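Local coordinates for protein D-threo-3-hydroxyaspartate dehydratase (Delftia, PDB 3WQD) that catalyses the pyridoxal-phosphate-dependent deamination of D-threo-3-hydroxyaspartate to oxaloacetate and ammonia, and also dehydrates D-serine and other hydroxyaspartate isomers, at residues I145-H150 against V179-G184. Residues are numbered along the deposited sequence; the frame is centred on the assembly and turned at random.
Sequences IDTDGH and VLTHAG. With PLP (pyridoxal-5'-phosphate), chain G; 999 ((3S)-3-hydroxy-D-aspartic acid), chain J.
The C-terminal ends of two neighbouring parallel strands of the TIM-barrel domain, 140-146 and 175-180, meet here and run on into the cofactor site. Ile145 N donates to Leu180 O (2.8 Å), the one backbone hydrogen bond between the segments, while CG1 of Ile145 lies 3.8 Å from CB of Val179. Beyond it side-chain hydroxyls and water bridge the two chain segments. With OG1 anti to the backbone N (chi1 -168°), Thr181 donates to Ile145 O at 2.8 Å from above the carbonyl plane; the same OG1 accepts from Thr147 OG1 (2.9 Å), the two side chains meeting tip to tip. One water joins Ile145 O to His182 N; a second takes the N-H of Thr147 within reach of His182 O and Asp148 OD1. Asp148 lays its carboxylate against Ala183, OD1 accepting from His150 N in an Asx turn and OD2 hydrogen-bonded to Ser185 OG. The His150 ring, beside a bound magnesium ion, is covered on one face by Gly184 CA, a CH-pi contact 3.4 Å from the centroid. Cutting His150 back to an alanine is likely to uncover this CA and open a gap beside the His182 ring. His182 lies over the PLP ring, CE1 3.3 Å from C4, and its NE2 donates a hydrogen bond to the ligand hydroxyl OB (2.8 Å, 158°) in the ring plane. Parallel strand ends whose loops deliver residues to PLP characterise alanine racemase-type barrels.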
loop_
_atom_site.group_PDB
_atom_site.type_symbol
_atom_site.label_atom_id
_atom_site.label_comp_id
_atom_site.label_asym_id
_atom_site.label_seq_id
_atom_site.Cartn_x
_atom_site.Cartn_y
_atom_site.Cartn_z
ATOM N N ILE B 145 0.784 27.645 -4.173
ATOM C CA ILE B 145 -0.428 28.437 -4.500
ATOM C C ILE B 145 -1.583 27.451 -4.663
ATOM O O ILE B 145 -1.415 26.387 -5.278
ATOM C CB ILE B 145 -0.223 29.187 -5.830
ATOM C CG1 ILE B 145 1.075 30.054 -5.823
ATOM C CG2 ILE B 145 -1.489 30.053 -6.145
ATOM C CD1 ILE B 145 1.110 31.056 -4.646
ATOM N N ASP B 146 -2.714 27.746 -4.023
ATOM C CA ASP B 146 -3.984 26.992 -4.187
ATOM C C ASP B 146 -4.716 27.630 -5.393
ATOM O O ASP B 146 -5.198 28.779 -5.315
ATOM C CB ASP B 146 -4.815 27.122 -2.925
ATOM C CG ASP B 146 -6.137 26.414 -3.015
ATOM O OD1 ASP B 146 -6.463 25.890 -4.115
ATOM O OD2 ASP B 146 -6.861 26.447 -2.014
ATOM N N THR B 147 -4.752 26.920 -6.540
ATOM C CA THR B 147 -5.454 27.456 -7.749
ATOM C C THR B 147 -6.792 26.752 -7.928
ATOM O O THR B 147 -7.610 27.241 -8.732
ATOM C CB THR B 147 -4.599 27.314 -9.018
ATOM O OG1 THR B 147 -4.194 25.928 -9.164
ATOM C CG2 THR B 147 -3.408 28.232 -8.978
ATOM N N ASP B 148 -7.063 25.585 -7.251
ATOM C CA ASP B 148 -8.299 24.857 -7.563
ATOM C C ASP B 148 -8.982 24.211 -6.332
ATOM O O ASP B 148 -9.951 23.428 -6.501
ATOM C CB ASP B 148 -8.003 23.802 -8.665
ATOM C CG ASP B 148 -7.263 22.607 -8.094
ATOM O OD1 ASP B 148 -6.603 22.774 -6.994
ATOM O OD2 ASP B 148 -7.251 21.569 -8.797
ATOM N N GLY B 149 -8.523 24.512 -5.102
ATOM C CA GLY B 149 -9.109 24.014 -3.912
ATOM C C GLY B 149 -8.760 22.541 -3.639
ATOM O O GLY B 149 -9.331 21.967 -2.723
ATOM N N HIS B 150 -7.859 21.930 -4.417
ATOM C CA HIS B 150 -7.514 20.500 -4.274
ATOM C C HIS B 150 -6.995 20.185 -2.887
ATOM O O HIS B 150 -7.430 19.152 -2.315
ATOM C CB HIS B 150 -6.457 20.114 -5.327
ATOM C CG HIS B 150 -5.922 18.726 -5.207
ATOM N ND1 HIS B 150 -6.670 17.614 -5.445
ATOM C CD2 HIS B 150 -4.630 18.314 -4.988
ATOM C CE1 HIS B 150 -5.837 16.476 -5.267
ATOM N NE2 HIS B 150 -4.591 16.940 -5.009
ATOM N N VAL B 179 6.964 30.296 -7.541
ATOM C CA VAL B 179 5.641 29.831 -7.050
ATOM C C VAL B 179 5.325 28.506 -7.761
ATOM O O VAL B 179 5.773 28.235 -8.902
ATOM C CB VAL B 179 4.479 30.823 -7.339
ATOM C CG1 VAL B 179 4.636 32.016 -6.341
ATOM C CG2 VAL B 179 4.528 31.338 -8.805
ATOM N N LEU B 180 4.548 27.638 -7.107
ATOM C CA LEU B 180 4.130 26.418 -7.769
ATOM C C LEU B 180 2.696 26.113 -7.364
ATOM O O LEU B 180 2.221 26.512 -6.258
ATOM C CB LEU B 180 5.048 25.208 -7.429
ATOM C CG LEU B 180 4.847 24.617 -5.985
ATOM C CD1 LEU B 180 5.507 23.196 -5.964
ATOM C CD2 LEU B 180 5.504 25.462 -4.887
ATOM N N THR B 181 2.010 25.359 -8.221
ATOM C CA THR B 181 0.673 24.899 -7.915
ATOM C C THR B 181 0.505 23.486 -8.495
ATOM O O THR B 181 1.171 23.165 -9.512
ATOM C CB THR B 181 -0.406 25.883 -8.479
ATOM O OG1 THR B 181 -1.660 25.509 -7.886
ATOM C CG2 THR B 181 -0.457 25.832 -9.961
ATOM N N HIS B 182 -0.452 22.736 -7.922
ATOM C CA HIS B 182 -0.832 21.448 -8.481
ATOM C C HIS B 182 -2.302 21.377 -8.556
ATOM O O HIS B 182 -3.001 21.353 -7.486
ATOM C CB HIS B 182 -0.332 20.332 -7.494
ATOM C CG HIS B 182 -0.897 18.953 -7.768
ATOM N ND1 HIS B 182 -0.711 18.268 -9.000
ATOM C CD2 HIS B 182 -1.587 18.094 -6.946
ATOM C CE1 HIS B 182 -1.268 16.992 -8.854
ATOM N NE2 HIS B 182 -1.847 16.927 -7.658
ATOM N N ALA B 183 -2.882 21.371 -9.776
ATOM C CA ALA B 183 -4.350 21.377 -9.850
ATOM C C ALA B 183 -4.891 19.951 -9.811
ATOM O O ALA B 183 -5.396 19.420 -10.848
ATOM C CB ALA B 183 -4.844 22.177 -11.081
ATOM N N GLY B 184 -4.755 19.283 -8.654
ATOM C CA GLY B 184 -5.141 17.861 -8.501
ATOM C C GLY B 184 -6.620 17.607 -8.632
ATOM O O GLY B 184 -7.010 16.460 -8.777
HETATM N N1 PLP G . 3.146 18.156 -8.246
HETATM C C2 PLP G . 2.704 17.921 -6.998
HETATM C C2A PLP G . 2.941 18.894 -5.889
HETATM C C3 PLP G . 1.867 16.772 -6.746
HETATM O O3 PLP G . 1.410 16.533 -5.521
HETATM C C4 PLP G . 1.653 15.843 -7.846
HETATM C C4A PLP G . 0.833 14.674 -7.677
HETATM C C5 PLP G . 2.289 16.173 -9.110
HETATM C C6 PLP G . 2.986 17.379 -9.298
HETATM C C5A PLP G . 2.151 15.190 -10.267
HETATM O O4P PLP G . 0.799 14.991 -10.648
HETATM P P PLP G . 0.532 13.721 -11.618
HETATM O O1P PLP G . 1.389 13.960 -12.839
HETATM O O2P PLP G . -0.944 13.888 -11.890
HETATM O O3P PLP G . 0.917 12.532 -10.875
HETATM O OD2 999 J . -3.970 12.209 -6.523
HETATM C CG 999 J . -2.796 12.121 -7.002
HETATM O OD1 999 J . -2.334 11.016 -7.433
HETATM C CB 999 J . -1.930 13.385 -7.077
HETATM O OB 999 J . -2.738 14.521 -6.547
HETATM C CA 999 J . -0.647 13.273 -6.292
HETATM N N 999 J . 0.139 14.500 -6.472
HETATM C C 999 J . -0.862 12.999 -4.864
HETATM O OXT 999 J . -1.233 11.915 -4.455
HETATM O O 999 J . -0.540 13.950 -4.083
HETATM O O HOH W 1 -1.290 23.506 -5.242
HETATM O O HOH W 2 -4.258 24.018 -6.201
#